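Local coordinates for A rubisco-like protein (PDB 3NWR) that is a RuBisCO-like protein, classed as a lyase, that probably acts as an enzyme related to the RuBisCO large chain, at residues P162-I167 against T396-A401; G383-A386 against G390-A393. All coordinates share one frame; numbering follows the deposited sequence.

Contact 1: residues P162-I167 against T396-A401; sequences PMIGTI and TSVRQA. With SO4 (sulfate ion), chain C.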
ATOM      1  N   PRO A 162      29.491  11.916   2.260  1.00 14.50           N
ATOM      2  CA  PRO A 162      28.370  10.982   2.099  1.00 11.89           C
ATOM      3  C   PRO A 162      28.866   9.569   1.847  1.00 14.19           C
ATOM      4  O   PRO A 162      30.014   9.345   1.462  1.00 14.45           O
ATOM      5  CB  PRO A 162      27.669  11.495   0.841  1.00 14.00           C
ATOM      6  CG  PRO A 162      28.024  12.943   0.784  1.00 14.95           C
ATOM      7  CD  PRO A 162      29.459  12.980   1.243  1.00 14.66           C
ATOM      8  N   MET A 163      27.979   8.606   2.061  1.00 15.06           N
ATOM      9  CA  MET A 163      28.263   7.228   1.697  1.00 13.31           C
ATOM     10  C   MET A 163      27.844   7.041   0.247  1.00 14.70           C
ATOM     11  O   MET A 163      26.765   7.501  -0.158  1.00 14.72           O
ATOM     12  CB  MET A 163      27.510   6.277   2.637  1.00 13.72           C
ATOM     13  CG  MET A 163      28.067   6.321   4.063  1.00 16.02           C
ATOM     14  SD  MET A 163      26.861   6.281   5.400  1.00 17.67           S
ATOM     15  CE  MET A 163      26.197   7.949   5.324  1.00 15.42           C
ATOM     16  N   ILE A 164      28.695   6.383  -0.536  1.00 13.37           N
ATOM     17  CA  ILE A 164      28.479   6.232  -1.968  1.00 13.24           C
ATOM     18  C   ILE A 164      28.037   4.808  -2.243  1.00 14.69           C
ATOM     19  O   ILE A 164      28.703   3.857  -1.829  1.00 14.00           O
ATOM     20  CB  ILE A 164      29.764   6.513  -2.772  1.00 14.99           C
ATOM     21  CG1 ILE A 164      30.404   7.850  -2.344  1.00 15.75           C
ATOM     22  CG2 ILE A 164      29.478   6.460  -4.264  1.00 14.40           C
ATOM     23  CD1 ILE A 164      29.484   9.060  -2.424  1.00 17.56           C
ATOM     24  N   GLY A 165      26.911   4.658  -2.930  1.00 13.01           N
ATOM     25  CA  GLY A 165      26.361   3.342  -3.181  1.00 15.50           C
ATOM     26  C   GLY A 165      26.108   3.062  -4.647  1.00 14.88           C
ATOM     27  O   GLY A 165      26.099   3.969  -5.486  1.00 15.49           O
ATOM     28  N   THR A 166      25.884   1.793  -4.955  1.00 15.58           N
ATOM     29  CA  THR A 166      25.475   1.410  -6.295  1.00 15.82           C
ATOM     30  C   THR A 166      24.575   0.185  -6.220  1.00 18.41           C
ATOM     31  O   THR A 166      24.434  -0.426  -5.153  1.00 15.89           O
ATOM     32  CB  THR A 166      26.691   1.153  -7.210  1.00 17.70           C
ATOM     33  OG1 THR A 166      26.273   1.167  -8.582  1.00 19.03           O
ATOM     34  CG2 THR A 166      27.321  -0.179  -6.888  1.00 18.96           C
ATOM     35  N   ILE A 167      23.940  -0.154  -7.342  1.00 17.96           N
ATOM     36  CA  ILE A 167      22.967  -1.243  -7.384  1.00 18.71           C
ATOM     37  C   ILE A 167      23.488  -2.365  -8.268  1.00 21.29           C
ATOM     38  O   ILE A 167      24.104  -2.123  -9.302  1.00 22.50           O
ATOM     39  CB  ILE A 167      21.577  -0.785  -7.921  1.00 22.97           C
ATOM     40  CG1 ILE A 167      21.055   0.419  -7.133  1.00 23.14           C
ATOM     41  CG2 ILE A 167      20.554  -1.927  -7.853  1.00 22.16           C
ATOM     42  CD1 ILE A 167      21.642   1.743  -7.571  1.00 32.29           C
ATOM     43  N   THR A 396      35.820   7.378  -8.130  1.00 16.19           N
ATOM     44  CA  THR A 396      36.716   8.478  -7.816  1.00 16.00           C
ATOM     45  C   THR A 396      36.148   9.812  -8.291  1.00 14.61           C
ATOM     46  O   THR A 396      36.251  10.812  -7.585  1.00 15.81           O
ATOM     47  CB  THR A 396      38.109   8.230  -8.406  1.00 16.42           C
ATOM     48  OG1 THR A 396      38.666   7.073  -7.765  1.00 18.61           O
ATOM     49  CG2 THR A 396      39.031   9.432  -8.166  1.00 16.66           C
ATOM     50  N   SER A 397      35.530   9.830  -9.468  1.00 15.30           N
ATOM     51  CA  SER A 397      34.933  11.071  -9.961  1.00 14.10           C
ATOM     52  C   SER A 397      33.858  11.575  -8.996  1.00 15.19           C
ATOM     53  O   SER A 397      33.741  12.776  -8.741  1.00 15.00           O
ATOM     54  CB  SER A 397      34.368  10.904 -11.378  1.00 15.38           C
ATOM     55  OG  SER A 397      33.156  10.168 -11.408  1.00 16.16           O
ATOM     56  N   VAL A 398      33.078  10.658  -8.441  1.00 14.60           N
ATOM     57  CA  VAL A 398      32.033  11.047  -7.505  1.00 13.82           C
ATOM     58  C   VAL A 398      32.631  11.526  -6.181  1.00 13.40           C
ATOM     59  O   VAL A 398      32.191  12.536  -5.622  1.00 14.03           O
ATOM     60  CB  VAL A 398      31.047   9.880  -7.287  1.00 13.31           C
ATOM     61  CG1 VAL A 398      30.122  10.152  -6.107  1.00 15.49           C
ATOM     62  CG2 VAL A 398      30.243   9.636  -8.571  1.00 15.53           C
ATOM     63  N   ARG A 399      33.651  10.814  -5.691  1.00 14.04           N
ATOM     64  CA  ARG A 399      34.339  11.219  -4.467  1.00 14.72           C
ATOM     65  C   ARG A 399      35.009  12.592  -4.631  1.00 14.36           C
ATOM     66  O   ARG A 399      35.001  13.409  -3.713  1.00 15.06           O
ATOM     67  CB  ARG A 399      35.368  10.166  -4.056  1.00 14.45           C
ATOM     68  CG  ARG A 399      34.753   8.867  -3.535  1.00 16.79           C
ATOM     69  CD  ARG A 399      34.209   9.058  -2.116  1.00 17.37           C
ATOM     70  NE  ARG A 399      35.297   9.332  -1.188  1.00 18.86           N
ATOM     71  CZ  ARG A 399      36.055   8.396  -0.626  1.00 19.94           C
ATOM     72  NH1 ARG A 399      35.818   7.111  -0.878  1.00 19.99           N
ATOM     73  NH2 ARG A 399      37.044   8.743   0.193  1.00 21.58           N
ATOM     74  N   GLN A 400      35.582  12.829  -5.805  1.00 13.56           N
ATOM     75  CA  GLN A 400      36.197  14.130  -6.101  1.00 15.41           C
ATOM     76  C   GLN A 400      35.156  15.249  -6.143  1.00 14.00           C
ATOM     77  O   GLN A 400      35.397  16.354  -5.649  1.00 14.69           O
ATOM     78  CB  GLN A 400      36.969  14.063  -7.416  1.00 14.71           C
ATOM     79  CG  GLN A 400      38.298  13.334  -7.290  1.00 15.09           C
ATOM     80  CD  GLN A 400      38.929  13.026  -8.633  1.00 15.22           C
ATOM     81  OE1 GLN A 400      38.295  13.163  -9.680  1.00 16.23           O
ATOM     82  NE2 GLN A 400      40.190  12.588  -8.607  1.00 17.07           N
ATOM     83  N   ALA A 401      33.986  14.960  -6.711  1.00 13.55           N
ATOM     84  CA  ALA A 401      32.895  15.930  -6.696  1.00 13.19           C
ATOM     85  C   ALA A 401      32.498  16.281  -5.261  1.00 13.71           C
ATOM     86  O   ALA A 401      32.298  17.447  -4.929  1.00 13.87           O
ATOM     87  CB  ALA A 401      31.692  15.401  -7.473  1.00 14.01           C
TER
HETATM   88  S   SO4 C 434      37.654   5.421   1.982  0.79 25.67           S
HETATM   89  O1  SO4 C 434      38.592   6.410   1.465  0.70 30.27           O
HETATM   90  O2  SO4 C 434      36.884   6.019   3.070  0.88 26.71           O
HETATM   91  O3  SO4 C 434      38.395   4.262   2.475  0.74 29.00           O
HETATM   92  O4  SO4 C 434      36.754   5.016   0.909  0.71 25.64           O

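Contact 2: residues G383-A386 against G390-A393; sequences GILA and GPAA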
ATOM      1  N   GLY A 383      26.570   6.576 -13.567  1.00 18.82           N
ATOM      2  CA  GLY A 383      27.461   7.664 -13.188  1.00 17.16           C
ATOM      3  C   GLY A 383      28.797   7.174 -12.653  1.00 17.82           C
ATOM      4  O   GLY A 383      29.801   7.899 -12.684  1.00 17.05           O
ATOM      5  N   ILE A 384      28.799   5.944 -12.150  1.00 16.74           N
ATOM      6  CA  ILE A 384      30.013   5.276 -11.699  1.00 19.30           C
ATOM      7  C   ILE A 384      30.451   4.217 -12.705  1.00 18.75           C
ATOM      8  O   ILE A 384      31.593   4.221 -13.176  1.00 19.94           O
ATOM      9  CB  ILE A 384      29.783   4.598 -10.339  1.00 23.53           C
ATOM     10  CG1 ILE A 384      29.897   5.623  -9.209  1.00 22.85           C
ATOM     11  CG2 ILE A 384      30.784   3.466 -10.123  1.00 26.62           C
ATOM     12  CD1 ILE A 384      29.384   5.086  -7.863  1.00 26.80           C
ATOM     13  N   LEU A 385      29.530   3.329 -13.054  1.00 21.02           N
ATOM     14  CA  LEU A 385      29.877   2.127 -13.807  1.00 24.79           C
ATOM     15  C   LEU A 385      30.181   2.368 -15.282  1.00 25.26           C
ATOM     16  O   LEU A 385      30.849   1.552 -15.920  1.00 28.71           O
ATOM     17  CB  LEU A 385      28.776   1.075 -13.657  1.00 25.99           C
ATOM     18  CG  LEU A 385      28.489   0.658 -12.212  1.00 29.95           C
ATOM     19  CD1 LEU A 385      27.508  -0.497 -12.182  1.00 36.32           C
ATOM     20  CD2 LEU A 385      29.780   0.294 -11.483  1.00 28.70           C
ATOM     21  N   ALA A 386      29.697   3.484 -15.820  1.00 22.63           N
ATOM     22  CA  ALA A 386      29.905   3.801 -17.231  1.00 21.55           C
ATOM     23  C   ALA A 386      30.970   4.879 -17.449  1.00 25.20           C
ATOM     24  O   ALA A 386      31.140   5.381 -18.564  1.00 24.34           O
ATOM     25  CB  ALA A 386      28.586   4.201 -17.887  1.00 24.81           C
ATOM     26  N   GLY A 390      36.618   3.442 -16.416  1.00 24.22           N
ATOM     27  CA  GLY A 390      36.322   2.311 -15.558  1.00 24.58           C
ATOM     28  C   GLY A 390      35.572   2.673 -14.289  1.00 22.17           C
ATOM     29  O   GLY A 390      35.534   3.838 -13.885  1.00 20.64           O
ATOM     30  N   PRO A 391      34.974   1.667 -13.646  1.00 21.90           N
ATOM     31  CA  PRO A 391      34.186   1.882 -12.430  1.00 21.23           C
ATOM     32  C   PRO A 391      34.993   2.504 -11.290  1.00 20.04           C
ATOM     33  O   PRO A 391      34.450   3.315 -10.533  1.00 18.16           O
ATOM     34  CB  PRO A 391      33.727   0.467 -12.057  1.00 24.06           C
ATOM     35  CG  PRO A 391      33.740  -0.278 -13.343  1.00 29.48           C
ATOM     36  CD  PRO A 391      34.899   0.275 -14.118  1.00 25.74           C
ATOM     37  N   ALA A 392      36.260   2.131 -11.147  1.00 20.29           N
ATOM     38  CA  ALA A 392      37.071   2.731 -10.095  1.00 19.03           C
ATOM     39  C   ALA A 392      37.208   4.230 -10.364  1.00 18.52           C
ATOM     40  O   ALA A 392      37.049   5.042  -9.458  1.00 17.51           O
ATOM     41  CB  ALA A 392      38.432   2.060 -10.004  1.00 19.16           C
ATOM     42  N   ALA A 393      37.465   4.594 -11.616  1.00 19.13           N
ATOM     43  CA  ALA A 393      37.536   6.003 -11.989  1.00 21.93           C
ATOM     44  C   ALA A 393      36.193   6.687 -11.736  1.00 19.11           C
ATOM     45  O   ALA A 393      36.140   7.851 -11.313  1.00 17.30           O
ATOM     46  CB  ALA A 393      37.949   6.150 -13.449  1.00 21.85           C
TER

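Contact 1: residues P162-I167 against T396-A401
Ile164 and Val398 meet methyl to methyl: Ile164 CD1 lies 3.9 Å from Val398 CG1, and Ile164 CG2 reaches the same CG1 at 4.2 Å. Val398 CG1 stands anti to its backbone N (chi1 168°), and this rotation directs that single branch at both isoleucine methyls while the two side chains run past each other in opposite senses. Arg399 adds the aliphatic part of its chain, with CD 4.0 Å from Ile164 CG1. Bends at chi2 and chi3 then carry the guanidinium beyond the isoleucine to a sulfate ion, probably from the crystallisation liquor. The grip is two-pronged. Arg399 NH2 gives sulfate O1 a nearly straight bond (3.1 Å, 173° at the hydrogen), with O1 in the guanidinium plane. Arg399 NH1 gives sulfate O4 a more bent one (2.9 Å, 153°). Arg161 and Arg228 also bond the ion, whose charge would offset that of the gathered arginines. The contact belongs to the TIM-barrel catalytic domain: it seats helix 391-407 against strand 163-165. Phe378 of the adjacent parallel strand 377-379 touches both Ile164 and Val398, and Trp402, one turn beyond Val398, also packs on Ile164.

Contact 2: residues G383-A386 against G390-A393
The CA atoms of Leu385 and Pro391, 4.5 Å apart, are the nearest pair of alpha carbons across the contact, which forms as the chain leaves helix 382-385, turns, and enters helix 391-407. This is the loop of a beta-alpha unit of the TIM barrel, which holds the short helix 382-385 between strand 377-379 and helix 391-407. Ala386 is the first residue to depart from helical backbone angles, and Gly390 takes the N-cap position of the second helix. Gly390 has a positive phi (109°), a backbone region that glycine tolerates readily. The proline that follows is already helical and occupies the first turn.

Pro391 has the most surface buried by the contact, and it meets both Leu385 and Ile384. Its ring carbon CB lies 4.0 Å from Leu385 CD2, the two side chains crossing at about a right angle. Leu385 starts out pointing away from Pro391, yet its end comes nearer: chi2 of -173° extends CD1 and leaves CD2 as the branch that turns to the ring. The leucine also touches Leu186 and the proline Ala189, both on helix 176-189, so that helix borders the apolar pair. Ile384 uses its short branch instead: CG2, anti to the backbone N, comes 3.7 Å from the carbonyl oxygen of Pro391, while elsewhere its side chain packs on Val395 and Val398 of helix 391-407. The backbone adds a CA-H...O contact in which Pro391 CA approaches Ile384 O at 3.6 Å, with an almost linear angle of 178° at the hydrogen.

Helix 391-407 takes part in both contacts, first-turn residues in contact 2 and the following turns in contact 1. Their centres are 10 Å apart, and Ile384 joins them: its CD1 lies 3.9 Å from Ile164 CG2, and its CG1 is 4.1 Å from Val398 CG2. Contact 1 is the more buried, uniting segments far apart in sequence through aliphatic packing between strand and helix, with a charged, sulfate-bound group at its margin. Contact 2 is local and only partly buried, its Pro391 exposed, and combines carbonyl contacts with one apolar pair. Contact 1 sets the helix on strand 163-165, while contact 2 sets its start against helix 382-385.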